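Local coordinates for protein aldose 1-epimerase (Escherichia coli, PDB 3NRE) that probably interconverts the alpha and beta anomers of aldose sugars, as a putative aldose 1-epimerase of the galactose mutarotase superfamily, at residues S59-V64 / D79-H84; N208-I213 / I223-P228; A139-F144 / A273-E278; G90-V95 / L104-R109. All blocks are in the same frame, centred on the assembly; numbering follows the deposited sequence. Where two conformers were deposited one is given.

Contact 1. Residues S59-V64 / D79-H84; sequences SGNRFV and DAHYLH
Asn61 and His81 bring together two loops of the mutarotase fold: the turn leading into the hairpin of strands 62-65 and 68-71, and the irregular segment 79-84 that follows this hairpin. The carboxamide of Asn61, its CG set anti to the carbonyl carbon (chi1 -78°), bonds to backbone with both polar atoms. Asn61 ND2 donates to Ala80 O over 2.9 Å, and that oxygen lies 3° out of the amide plane. Asn61 OD1 accepts from Tyr82 N at 3.0 Å, the donor tilted somewhat from the carbonyl plane. A water lies 2.9 Å from Asn61 OD1 and also meets Tyr82 O. Because one amide atom donates and the other accepts, the two protein bonds fix which way the group is turned. An alanine here would probably leave Ala80 O without this donor and Tyr82 N without its acceptor, freeing the second loop to shift. Beside this grip, Gly60 N donates to His81 NE2 at 3.1 Å, meeting the imidazole at its edge and in the ring plane. At the backbone angles of Gly60 a CB would jam against Ser59 O. The histidine's own backbone is steadied by an Asx turn, His81 N to Asp79 OD1 being 2.8 Å. Around the contact, Asp79 forms a salt bridge with Arg57, Ser59 OG bonds Asp261, and Asn61 pairs through its backbone with Leu72, just beyond strand 68-71.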
loop_
_atom_site.group_PDB
_atom_site.type_symbol
_atom_site.label_atom_id
_atom_site.label_comp_id
_atom_site.label_asym_id
_atom_site.label_seq_id
_atom_site.Cartn_x
_atom_site.Cartn_y
_atom_site.Cartn_z
ATOM N N SER A 59 -2.195 -3.274 17.126
ATOM C CA SER A 59 -2.873 -4.302 17.939
ATOM C C SER A 59 -3.423 -3.717 19.205
ATOM O O SER A 59 -2.737 -2.959 19.931
ATOM C CB SER A 59 -2.014 -5.539 18.144
ATOM O OG SER A 59 -0.846 -5.176 18.797
ATOM N N GLY A 60 -4.693 -4.035 19.458
ATOM C CA GLY A 60 -5.416 -3.510 20.605
ATOM C C GLY A 60 -6.118 -2.175 20.384
ATOM O O GLY A 60 -6.832 -1.707 21.258
ATOM N N ASN A 61 -5.921 -1.583 19.213
ATOM C CA ASN A 61 -6.496 -0.269 18.857
ATOM C C ASN A 61 -6.107 0.788 19.892
ATOM O O ASN A 61 -6.899 1.645 20.256
ATOM C CB ASN A 61 -8.017 -0.344 18.747
ATOM C CG ASN A 61 -8.500 -0.954 17.462
ATOM O OD1 ASN A 61 -7.875 -0.794 16.405
ATOM N ND2 ASN A 61 -9.659 -1.621 17.537
ATOM N N ARG A 62 -4.872 0.698 20.363
ATOM C CA ARG A 62 -4.328 1.692 21.286
ATOM C C ARG A 62 -2.815 1.744 21.236
ATOM O O ARG A 62 -2.149 0.804 20.760
ATOM C CB ARG A 62 -4.847 1.479 22.717
ATOM C CG ARG A 62 -4.813 0.063 23.262
ATOM C CD ARG A 62 -3.452 -0.449 23.542
ATOM N NE ARG A 62 -2.637 0.459 24.379
ATOM C CZ ARG A 62 -1.319 0.350 24.508
ATOM N NH1 ARG A 62 -0.662 -0.686 23.972
ATOM N NH2 ARG A 62 -0.655 1.262 25.191
ATOM N N PHE A 63 -2.261 2.845 21.726
ATOM C CA PHE A 63 -0.830 3.020 21.786
ATOM C C PHE A 63 -0.506 4.186 22.712
ATOM O O PHE A 63 -1.356 4.995 22.997
ATOM C CB PHE A 63 -0.217 3.209 20.362
ATOM C CG PHE A 63 -0.612 4.478 19.668
ATOM C CD1 PHE A 63 -1.744 4.548 18.882
ATOM C CD2 PHE A 63 0.193 5.623 19.785
ATOM C CE1 PHE A 63 -2.092 5.720 18.240
ATOM C CE2 PHE A 63 -0.165 6.800 19.137
ATOM C CZ PHE A 63 -1.312 6.846 18.379
ATOM N N VAL A 64 0.716 4.192 23.200
ATOM C CA VAL A 64 1.224 5.286 24.024
ATOM C C VAL A 64 2.215 6.059 23.178
ATOM O O VAL A 64 3.082 5.475 22.536
ATOM C CB VAL A 64 1.962 4.791 25.249
ATOM C CG1 VAL A 64 2.524 6.016 26.025
ATOM C CG2 VAL A 64 1.052 3.993 26.165
ATOM N N ASP A 79 -13.527 -5.522 10.076
ATOM C CA ASP A 79 -12.281 -5.698 10.870
ATOM C C ASP A 79 -12.471 -5.011 12.241
ATOM O O ASP A 79 -12.925 -3.834 12.309
ATOM C CB ASP A 79 -11.090 -5.143 10.109
ATOM C CG ASP A 79 -9.719 -5.625 10.654
ATOM O OD1 ASP A 79 -9.541 -5.865 11.879
ATOM O OD2 ASP A 79 -8.845 -5.893 9.806
ATOM N N ALA A 80 -12.171 -5.733 13.322
ATOM C CA ALA A 80 -12.167 -5.175 14.672
ATOM C C ALA A 80 -11.104 -4.103 14.864
ATOM O O ALA A 80 -11.251 -3.202 15.711
ATOM C CB ALA A 80 -12.002 -6.272 15.759
ATOM N N HIS A 81 -10.042 -4.189 14.082
ATOM C CA HIS A 81 -8.983 -3.197 14.181
ATOM C C HIS A 81 -9.130 -2.099 13.159
ATOM O O HIS A 81 -9.387 -2.378 11.995
ATOM C CB HIS A 81 -7.596 -3.835 14.001
ATOM C CG HIS A 81 -7.146 -4.572 15.211
ATOM N ND1 HIS A 81 -7.541 -5.868 15.480
ATOM C CD2 HIS A 81 -6.437 -4.155 16.288
ATOM C CE1 HIS A 81 -7.070 -6.215 16.665
ATOM N NE2 HIS A 81 -6.365 -5.213 17.157
ATOM N N TYR A 82 -8.917 -0.880 13.630
ATOM C CA TYR A 82 -8.658 0.256 12.754
ATOM C C TYR A 82 -7.563 -0.162 11.791
ATOM O O TYR A 82 -6.531 -0.720 12.211
ATOM C CB TYR A 82 -8.241 1.445 13.589
ATOM C CG TYR A 82 -7.884 2.686 12.798
ATOM C CD1 TYR A 82 -6.600 2.884 12.340
ATOM C CD2 TYR A 82 -8.807 3.679 12.582
ATOM C CE1 TYR A 82 -6.263 4.046 11.633
ATOM C CE2 TYR A 82 -8.457 4.847 11.879
ATOM C CZ TYR A 82 -7.192 5.010 11.443
ATOM O OH TYR A 82 -6.813 6.196 10.795
ATOM N N LEU A 83 -7.802 0.063 10.496
ATOM C CA LEU A 83 -6.965 -0.483 9.432
ATOM C C LEU A 83 -6.561 0.583 8.401
ATOM O O LEU A 83 -7.420 1.259 7.882
ATOM C CB LEU A 83 -7.786 -1.616 8.784
ATOM C CG LEU A 83 -7.237 -2.303 7.614
ATOM C CD1 LEU A 83 -5.877 -3.038 7.939
ATOM C CD2 LEU A 83 -8.220 -3.337 6.972
ATOM N N HIS A 84 -5.249 0.696 8.115
ATOM C CA HIS A 84 -4.718 1.427 6.931
ATOM C C HIS A 84 -5.026 2.907 6.923
ATOM O O HIS A 84 -4.945 3.529 5.857
ATOM C CB HIS A 84 -5.284 0.816 5.645
ATOM C CG HIS A 84 -4.792 -0.561 5.364
ATOM N ND1 HIS A 84 -3.522 -0.981 5.695
ATOM C CD2 HIS A 84 -5.381 -1.598 4.730
ATOM C CE1 HIS A 84 -3.363 -2.223 5.296
ATOM N NE2 HIS A 84 -4.477 -2.630 4.707
HETATM O O HOH W 1 -5.623 -0.740 14.636
#

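Contact 2. Residues N208-I213 / I223-P228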
loop_
_atom_site.group_PDB
_atom_site.type_symbol
_atom_site.label_atom_id
_atom_site.label_comp_id
_atom_site.label_asym_id
_atom_site.label_seq_id
_atom_site.Cartn_x
_atom_site.Cartn_y
_atom_site.Cartn_z
ATOM N N ASN A 208 14.863 -3.742 1.046
ATOM C CA ASN A 208 15.611 -2.609 0.495
ATOM C C ASN A 208 14.749 -1.667 -0.365
ATOM O O ASN A 208 15.272 -0.840 -1.093
ATOM C CB ASN A 208 16.819 -3.097 -0.317
ATOM C CG ASN A 208 16.429 -3.918 -1.558
ATOM O OD1 ASN A 208 15.259 -4.285 -1.774
ATOM N ND2 ASN A 208 17.427 -4.204 -2.385
ATOM N N GLY A 209 13.427 -1.785 -0.255
ATOM C CA GLY A 209 12.515 -0.971 -0.980
ATOM C C GLY A 209 12.387 -1.251 -2.460
ATOM O O GLY A 209 11.835 -0.427 -3.138
ATOM N N GLN A 210 12.971 -2.353 -2.965
ATOM C CA GLN A 210 12.933 -2.670 -4.375
ATOM C C GLN A 210 12.342 -4.062 -4.588
ATOM O O GLN A 210 12.693 -5.033 -3.874
ATOM C CB GLN A 210 14.344 -2.597 -4.992
ATOM C CG GLN A 210 15.029 -1.251 -4.759
ATOM C CD GLN A 210 16.352 -1.122 -5.510
ATOM O OE1 GLN A 210 16.507 -1.624 -6.619
ATOM N NE2 GLN A 210 17.310 -0.452 -4.899
ATOM N N ALA A 211 11.481 -4.166 -5.588
ATOM C CA ALA A 211 10.870 -5.443 -5.897
ATOM C C ALA A 211 10.764 -5.639 -7.394
ATOM O O ALA A 211 10.761 -4.703 -8.178
ATOM C CB ALA A 211 9.491 -5.565 -5.238
ATOM N N ARG A 212 10.669 -6.890 -7.783
ATOM C CA ARG A 212 10.450 -7.236 -9.179
ATOM C C ARG A 212 9.251 -8.165 -9.229
ATOM O O ARG A 212 9.216 -9.160 -8.496
ATOM C CB ARG A 212 11.712 -7.893 -9.736
ATOM C CG ARG A 212 11.663 -8.217 -11.169
ATOM C CD ARG A 212 13.021 -8.660 -11.657
ATOM N NE ARG A 212 12.898 -9.255 -12.971
ATOM C CZ ARG A 212 12.888 -8.588 -14.127
ATOM N NH1 ARG A 212 13.039 -7.265 -14.170
ATOM N NH2 ARG A 212 12.755 -9.263 -15.266
ATOM N N ILE A 213 8.236 -7.793 -10.030
ATOM C CA ILE A 213 7.085 -8.631 -10.239
ATOM C C ILE A 213 7.182 -9.146 -11.683
ATOM O O ILE A 213 6.996 -8.356 -12.602
ATOM C CB ILE A 213 5.758 -7.848 -10.035
ATOM C CG1 ILE A 213 5.578 -7.391 -8.574
ATOM C CG2 ILE A 213 4.552 -8.673 -10.414
ATOM C CD1 ILE A 213 6.211 -6.035 -8.265
ATOM N N ILE A 223 9.032 -3.279 -12.216
ATOM C CA ILE A 223 10.104 -2.960 -11.281
ATOM C C ILE A 223 9.549 -1.917 -10.349
ATOM O O ILE A 223 9.204 -0.813 -10.755
ATOM C CB ILE A 223 11.342 -2.334 -11.946
ATOM C CG1 ILE A 223 12.020 -3.318 -12.881
ATOM C CG2 ILE A 223 12.320 -1.777 -10.887
ATOM C CD1 ILE A 223 12.449 -4.553 -12.232
HETATM N N MSE A 224 9.478 -2.305 -9.089
HETATM C CA MSE A 224 8.992 -1.428 -8.012
HETATM C C MSE A 224 10.191 -0.861 -7.253
HETATM O O MSE A 224 11.074 -1.624 -6.818
HETATM C CB MSE A 224 8.069 -2.183 -7.023
HETATM C CG MSE A 224 7.743 -1.387 -5.720
HETATM SE SE MSE A 224 6.483 -2.108 -4.362
HETATM C CE MSE A 224 4.996 -2.618 -5.425
ATOM N N GLU A 225 10.200 0.469 -7.083
ATOM C CA GLU A 225 11.240 1.185 -6.325
ATOM C C GLU A 225 10.582 2.207 -5.411
ATOM O O GLU A 225 9.598 2.841 -5.771
ATOM C CB GLU A 225 12.233 1.920 -7.239
ATOM C CG GLU A 225 13.080 0.979 -8.044
ATOM C CD GLU A 225 14.170 1.687 -8.866
ATOM O OE1 GLU A 225 14.692 2.756 -8.458
ATOM O OE2 GLU A 225 14.501 1.138 -9.931
ATOM N N THR A 226 11.067 2.306 -4.189
ATOM C CA THR A 226 10.544 3.290 -3.237
ATOM C C THR A 226 11.655 4.259 -2.794
ATOM O O THR A 226 12.872 3.883 -2.689
ATOM C CB THR A 226 9.959 2.612 -1.989
ATOM O OG1 THR A 226 10.937 1.679 -1.476
ATOM C CG2 THR A 226 8.589 1.917 -2.309
ATOM N N THR A 227 11.256 5.504 -2.535
ATOM C CA THR A 227 12.209 6.537 -2.064
ATOM C C THR A 227 11.556 7.397 -0.996
ATOM O O THR A 227 10.519 7.999 -1.253
ATOM C CB THR A 227 12.642 7.525 -3.192
ATOM O OG1 THR A 227 13.047 6.786 -4.342
ATOM C CG2 THR A 227 13.805 8.399 -2.740
ATOM N N PRO A 228 12.113 7.430 0.225
ATOM C CA PRO A 228 13.217 6.637 0.787
ATOM C C PRO A 228 12.907 5.143 0.717
ATOM O O PRO A 228 11.726 4.774 0.591
ATOM C CB PRO A 228 13.280 7.087 2.242
ATOM C CG PRO A 228 12.512 8.400 2.279
ATOM C CD PRO A 228 11.476 8.292 1.231
HETATM O O HOH W 2 14.338 1.604 -3.529
#
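Gly209 O, at the mouth of the hairpin formed by strands 210-215 and 220-227, receives several donors from the Thr226 side. Thr226 OG1 donates over 2.8 Å to Gly209 O, in the carbonyl plane and on a lone pair. The Thr226 hydroxyl reaches it because OG1 stands between its own backbone N and carbonyl carbon (chi1 51°). Thr226 N adds a weak bond to the same oxygen, and a water donates to Thr226 O and, weakly, to Gly209 O. The threonine hydroxyl is bonded twice, since OG1 also pairs with Ala230 N. A CB on Gly209 would fall 2.4 Å from Thr226 OG1, a clash. Next along the strands, Ala211 and Met224, modelled as selenomethionine, form an antiparallel hydrogen-bonded pair. Ala211 N meets Met224 O at 2.9 Å, and Met224 N returns the bond to Ala211 O at the same 2.9 Å. Met224 O takes a further CA-H contact from Gln210 CA at 3.2 Å. On the face carrying Arg212 and Ile223 the two side chains cross obliquely; in the conformer given, Ile223 CD1 approaches the guanidinium at its edge, 3.4 Å from Arg212 NH1. The charge is met by Glu289 at NH1 and Glu214 at NE. On the other face Ala211 CB touches Met224 CB, and the Met224 side chain touches Phe152 and Leu253. The chemistry thus divides: ordinary ladder bonds hold the strands, while at the open end Gly209 O is held by a well-placed hydroxyl bond, with a weak backbone bond and a weak water bond beside it.

Contact 3. Residues A139-F144 / A273-E278; sequences AETLPF and ALAPGE
Phe144 turns one ring face to Leu274, and the two side chains cross at about a right angle. Leu274 CD1 stands 3.8 Å from the centroid of the Phe144 ring and 22° off its normal, a CH-pi contact offset toward the CG-CD1 side of the ring. Phe144 CG and Leu274 CD1 are 3.6 Å apart, and Leu274 CB is 3.7 Å from Phe144 CD1. Phe144 CG lies anti to its carbonyl carbon, beside the backbone N (chi1 -77°), from where the ring presents a face to Leu274 CD1, and Leu142 O meets the ring's edge in plane. The ring also makes an edge-to-face contact with Tyr113 and touches Val134, so an alanine here would probably open a gap beside Leu274 CD1 and leave Tyr113 without its aromatic partner. The backbones that carry these side chains are the start of strand 142-153 and the end of strand 272-274, antiparallel neighbours in one sheet of the mutarotase fold. Leu274 N donates to Leu142 O at 3.1 Å with a nearly straight N-H...O angle of 175°, whereas the return bond from Leu142 N to Leu274 O is weak. Just before strand 142-153, Thr141 meets the other segment: its CA makes a CA-H...O contact of 3.3 Å with Leu274 O, CG2 approaches Ala273 CB, and OG1 sits 3.4 Å from Ala275 CA. Ala275 opens a type II turn closed by Glu278 N to Ala275 O, and Glu278 OE1 also accepts from Ala275 N at 2.9 Å. Pro276, in that turn, rests its CG and CD against the backbone from Ala139 to Thr141.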
loop_
_atom_site.group_PDB
_atom_site.type_symbol
_atom_site.label_atom_id
_atom_site.label_comp_id
_atom_site.label_asym_id
_atom_site.label_seq_id
_atom_site.Cartn_x
_atom_site.Cartn_y
_atom_site.Cartn_z
ATOM N N ALA A 139 -2.735 19.019 17.368
ATOM C CA ALA A 139 -2.173 19.876 18.433
ATOM C C ALA A 139 -0.930 19.243 19.087
ATOM O O ALA A 139 -0.222 19.913 19.848
ATOM C CB ALA A 139 -3.244 20.185 19.473
ATOM N N GLU A 140 -0.647 17.978 18.767
ATOM C CA GLU A 140 0.487 17.231 19.327
ATOM C C GLU A 140 1.278 16.433 18.292
ATOM O O GLU A 140 0.718 15.944 17.294
ATOM C CB GLU A 140 -0.033 16.223 20.376
ATOM C CG GLU A 140 -0.917 16.815 21.468
ATOM C CD GLU A 140 -0.148 17.726 22.429
ATOM O OE1 GLU A 140 1.108 17.804 22.345
ATOM O OE2 GLU A 140 -0.811 18.368 23.278
ATOM N N THR A 141 2.567 16.254 18.566
ATOM C CA THR A 141 3.423 15.374 17.764
ATOM C C THR A 141 2.924 13.916 17.810
ATOM O O THR A 141 2.640 13.435 18.898
ATOM C CB THR A 141 4.829 15.390 18.348
ATOM O OG1 THR A 141 5.314 16.724 18.310
ATOM C CG2 THR A 141 5.773 14.454 17.569
ATOM N N LEU A 142 2.798 13.261 16.635
ATOM C CA LEU A 142 2.405 11.829 16.518
ATOM C C LEU A 142 3.292 11.128 15.511
ATOM O O LEU A 142 3.961 11.799 14.711
ATOM C CB LEU A 142 0.949 11.696 16.112
ATOM C CG LEU A 142 -0.108 12.047 17.166
ATOM C CD1 LEU A 142 -1.512 12.090 16.580
ATOM C CD2 LEU A 142 -0.081 11.046 18.320
ATOM N N PRO A 143 3.366 9.792 15.567
ATOM C CA PRO A 143 4.220 9.051 14.642
ATOM C C PRO A 143 3.466 8.633 13.374
ATOM O O PRO A 143 2.361 8.067 13.452
ATOM C CB PRO A 143 4.673 7.849 15.499
ATOM C CG PRO A 143 3.477 7.524 16.306
ATOM C CD PRO A 143 2.908 8.921 16.670
ATOM N N PHE A 144 4.059 8.965 12.224
ATOM C CA PHE A 144 3.445 8.826 10.928
ATOM C C PHE A 144 4.155 7.827 10.035
ATOM O O PHE A 144 5.368 7.590 10.106
ATOM C CB PHE A 144 3.394 10.175 10.190
ATOM C CG PHE A 144 2.297 11.140 10.672
ATOM C CD1 PHE A 144 2.445 11.836 11.845
ATOM C CD2 PHE A 144 1.188 11.437 9.884
ATOM C CE1 PHE A 144 1.476 12.708 12.276
ATOM C CE2 PHE A 144 0.205 12.355 10.324
ATOM C CZ PHE A 144 0.378 13.005 11.486
ATOM N N ALA A 273 8.260 10.770 13.541
ATOM C CA ALA A 273 7.611 11.728 14.465
ATOM C C ALA A 273 7.462 13.074 13.790
ATOM O O ALA A 273 8.461 13.688 13.399
ATOM C CB ALA A 273 8.434 11.889 15.759
ATOM N N LEU A 274 6.232 13.547 13.662
ATOM C CA LEU A 274 5.943 14.802 12.997
ATOM C C LEU A 274 5.337 15.748 13.999
ATOM O O LEU A 274 4.269 15.459 14.538
ATOM C CB LEU A 274 4.937 14.614 11.836
ATOM C CG LEU A 274 5.395 13.862 10.590
ATOM C CD1 LEU A 274 4.276 13.878 9.454
ATOM C CD2 LEU A 274 6.770 14.383 10.089
ATOM N N ALA A 275 6.013 16.874 14.268
ATOM C CA ALA A 275 5.428 17.910 15.123
ATOM C C ALA A 275 4.314 18.576 14.330
ATOM O O ALA A 275 4.261 18.458 13.089
ATOM C CB ALA A 275 6.502 18.945 15.575
ATOM N N PRO A 276 3.387 19.267 15.009
ATOM C CA PRO A 276 2.418 20.047 14.231
ATOM C C PRO A 276 3.068 20.962 13.176
ATOM O O PRO A 276 4.032 21.690 13.481
ATOM C CB PRO A 276 1.726 20.896 15.301
ATOM C CG PRO A 276 1.829 20.104 16.503
ATOM C CD PRO A 276 3.208 19.485 16.451
ATOM N N GLY A 277 2.529 20.909 11.958
ATOM C CA GLY A 277 3.088 21.568 10.791
ATOM C C GLY A 277 4.244 20.881 10.066
ATOM O O GLY A 277 4.644 21.346 8.995
ATOM N N GLU A 278 4.829 19.829 10.632
ATOM C CA GLU A 278 5.903 19.050 9.950
ATOM C C GLU A 278 5.339 18.022 8.959
ATOM O O GLU A 278 4.234 17.522 9.157
ATOM C CB GLU A 278 6.822 18.344 10.960
ATOM C CG GLU A 278 8.198 18.979 11.148
ATOM C CD GLU A 278 8.916 18.514 12.396
ATOM O OE1 GLU A 278 8.496 17.493 13.001
ATOM O OE2 GLU A 278 9.926 19.159 12.780
#

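Contact 4. Residues G90-V95 / L104-R109; sequences GEWQCV and LVYEHR
The indole of Trp92 has Tyr106 CB over one face, with Gly90 O and Leu104 C in plane at its edge. Tyr106 CB stands 3.6 Å from the centroid of the Trp92 six-membered ring, a CH-pi contact 18° off the normal. With Tyr106 CG anti to the backbone N (chi1 174°), the phenol is no true stacking partner: its plane is near parallel to the five-membered ring of Trp92, at 28°, but slid aside, with centroids 5.2 Å apart. At the edge of the Tyr106 ring, near its plane, Glu91 O lies 3.5 Å from CD1. Gly90 CA approaches CE1 obliquely, and a CB on Gly90 would clash with that atom. Leu104 CB approaches the indole obliquely, 3.7 Å from Trp92 CE3. Trp92 NE1 bonds Gly87 O, while Tyr106 OH and His108 ND1 are hydrogen-bonded at 2.7 Å. In the hairpin of strands 93-97 and 101-109, Gln93 N and Val105 O are joined at 2.8 Å, and Val105 N bonds Gln93 O in return. Beside this pair, Val95 CG1 packs on Val105 CG2 at 3.9 Å, the side chains crossing at about a right angle. The junction thus rests on aliphatic carbon against the indole, with Trp92 NE1 and Tyr106 OH both hydrogen-bonded, beside one pair of backbone bonds.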
loop_
_atom_site.group_PDB
_atom_site.type_symbol
_atom_site.label_atom_id
_atom_site.label_comp_id
_atom_site.label_asym_id
_atom_site.label_seq_id
_atom_site.Cartn_x
_atom_site.Cartn_y
_atom_site.Cartn_z
ATOM N N GLY A 90 -11.713 8.063 2.445
ATOM C CA GLY A 90 -12.166 9.477 2.337
ATOM C C GLY A 90 -12.340 9.933 0.912
ATOM O O GLY A 90 -11.878 9.279 -0.049
ATOM N N GLU A 91 -13.032 11.038 0.748
ATOM C CA GLU A 91 -13.183 11.621 -0.573
ATOM C C GLU A 91 -12.132 12.716 -0.785
ATOM O O GLU A 91 -12.014 13.643 0.031
ATOM C CB GLU A 91 -14.586 12.182 -0.757
ATOM C CG GLU A 91 -15.683 11.133 -0.826
ATOM C CD GLU A 91 -16.984 11.747 -1.311
ATOM O OE1 GLU A 91 -17.092 12.006 -2.533
ATOM O OE2 GLU A 91 -17.874 11.989 -0.464
ATOM N N TRP A 92 -11.361 12.605 -1.865
ATOM C CA TRP A 92 -10.251 13.519 -2.129
ATOM C C TRP A 92 -10.700 14.581 -3.118
ATOM O O TRP A 92 -11.741 14.415 -3.803
ATOM C CB TRP A 92 -9.069 12.749 -2.699
ATOM C CG TRP A 92 -8.458 11.713 -1.764
ATOM C CD1 TRP A 92 -9.108 10.687 -1.109
ATOM C CD2 TRP A 92 -7.065 11.609 -1.392
ATOM N NE1 TRP A 92 -8.202 9.955 -0.380
ATOM C CE2 TRP A 92 -6.951 10.506 -0.514
ATOM C CE3 TRP A 92 -5.906 12.340 -1.704
ATOM C CZ2 TRP A 92 -5.734 10.116 0.022
ATOM C CZ3 TRP A 92 -4.726 11.983 -1.148
ATOM C CH2 TRP A 92 -4.634 10.832 -0.312
ATOM N N GLN A 93 -9.921 15.670 -3.202
ATOM C CA GLN A 93 -10.181 16.754 -4.133
ATOM C C GLN A 93 -9.034 16.854 -5.106
ATOM O O GLN A 93 -7.870 16.806 -4.728
ATOM C CB GLN A 93 -10.331 18.059 -3.363
ATOM C CG GLN A 93 -11.691 18.216 -2.645
ATOM C CD GLN A 93 -11.835 17.402 -1.354
ATOM O OE1 GLN A 93 -12.818 16.634 -1.206
ATOM N NE2 GLN A 93 -10.869 17.557 -0.399
ATOM N N CYS A 94 -9.353 17.100 -6.368
ATOM C CA CYS A 94 -8.323 17.281 -7.382
ATOM C C CYS A 94 -7.835 18.745 -7.379
ATOM O O CYS A 94 -8.657 19.640 -7.446
ATOM C CB CYS A 94 -8.885 16.857 -8.766
ATOM S SG CYS A 94 -7.770 17.158 -10.110
ATOM N N VAL A 95 -6.519 18.936 -7.291
ATOM C CA VAL A 95 -5.872 20.272 -7.412
ATOM C C VAL A 95 -5.106 20.459 -8.736
ATOM O O VAL A 95 -4.733 21.589 -9.113
ATOM C CB VAL A 95 -4.980 20.588 -6.184
ATOM C CG1 VAL A 95 -5.868 20.731 -4.955
ATOM C CG2 VAL A 95 -3.934 19.513 -5.985
ATOM N N LEU A 104 -4.160 14.952 -6.067
ATOM C CA LEU A 104 -5.316 14.952 -5.215
ATOM C C LEU A 104 -4.891 15.272 -3.769
ATOM O O LEU A 104 -3.782 14.935 -3.344
ATOM C CB LEU A 104 -5.937 13.565 -5.169
ATOM C CG LEU A 104 -6.274 12.885 -6.485
ATOM C CD1 LEU A 104 -6.805 11.451 -6.261
ATOM C CD2 LEU A 104 -7.287 13.712 -7.271
ATOM N N VAL A 105 -5.804 15.866 -3.022
ATOM C CA VAL A 105 -5.580 16.182 -1.606
ATOM C C VAL A 105 -6.757 15.698 -0.743
ATOM O O VAL A 105 -7.911 15.639 -1.182
ATOM C CB VAL A 105 -5.286 17.652 -1.398
ATOM C CG1 VAL A 105 -4.079 18.098 -2.232
ATOM C CG2 VAL A 105 -6.481 18.501 -1.755
ATOM N N TYR A 106 -6.454 15.321 0.490
ATOM C CA TYR A 106 -7.453 14.927 1.467
ATOM C C TYR A 106 -7.068 15.560 2.805
ATOM O O TYR A 106 -5.893 15.557 3.140
ATOM C CB TYR A 106 -7.483 13.402 1.589
ATOM C CG TYR A 106 -8.376 12.866 2.678
ATOM C CD1 TYR A 106 -9.751 13.061 2.655
ATOM C CD2 TYR A 106 -7.857 12.199 3.774
ATOM C CE1 TYR A 106 -10.597 12.577 3.694
ATOM C CE2 TYR A 106 -8.682 11.718 4.803
ATOM C CZ TYR A 106 -10.049 11.917 4.772
ATOM O OH TYR A 106 -10.829 11.460 5.787
ATOM N N GLU A 107 -8.058 16.112 3.499
ATOM C CA GLU A 107 -7.912 16.686 4.850
ATOM C C GLU A 107 -8.749 15.880 5.832
ATOM O O GLU A 107 -9.931 15.598 5.571
ATOM C CB GLU A 107 -8.404 18.136 4.882
ATOM C CG GLU A 107 -7.718 19.085 3.923
ATOM C CD GLU A 107 -8.179 20.526 4.102
ATOM O OE1 GLU A 107 -7.664 21.404 3.398
ATOM O OE2 GLU A 107 -9.036 20.784 4.972
ATOM N N HIS A 108 -8.139 15.488 6.950
ATOM C CA HIS A 108 -8.796 14.700 8.001
ATOM C C HIS A 108 -8.777 15.459 9.310
ATOM O O HIS A 108 -7.717 15.905 9.717
ATOM C CB HIS A 108 -8.096 13.370 8.181
ATOM C CG HIS A 108 -8.920 12.378 8.936
ATOM N ND1 HIS A 108 -9.947 11.674 8.341
ATOM C CD2 HIS A 108 -8.913 12.009 10.238
ATOM C CE1 HIS A 108 -10.512 10.878 9.237
ATOM N NE2 HIS A 108 -9.919 11.085 10.408
ATOM N N ARG A 109 -9.947 15.633 9.921
ATOM C CA ARG A 109 -10.105 16.392 11.170
ATOM C C ARG A 109 -11.064 15.674 12.138
ATOM O O ARG A 109 -11.932 16.286 12.761
ATOM C CB ARG A 109 -10.517 17.871 10.922
ATOM C CG ARG A 109 -11.045 18.200 9.539
#

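From the N terminus, contact 1 comes first, closing a short loop around the small hairpin of strands 62-65 and 68-71. Contact 4 follows, closing the hairpin of strands 93-97 and 101-109 at one edge of the nine-stranded sheet. Contact 3 then opens at 139-144 and closes only at 273-278, more than 120 residues later, within the other large sheet. Contact 2, a hairpin, nests inside that long loop, and no two contacts cross. Contacts 2 and 4 share the nine-stranded sheet, with centres 26 Å apart. Contacts 1 and 3 come within about 4 Å at their nearest atoms, and Trp65 and Tyr70 of the small hairpin touch contact 3.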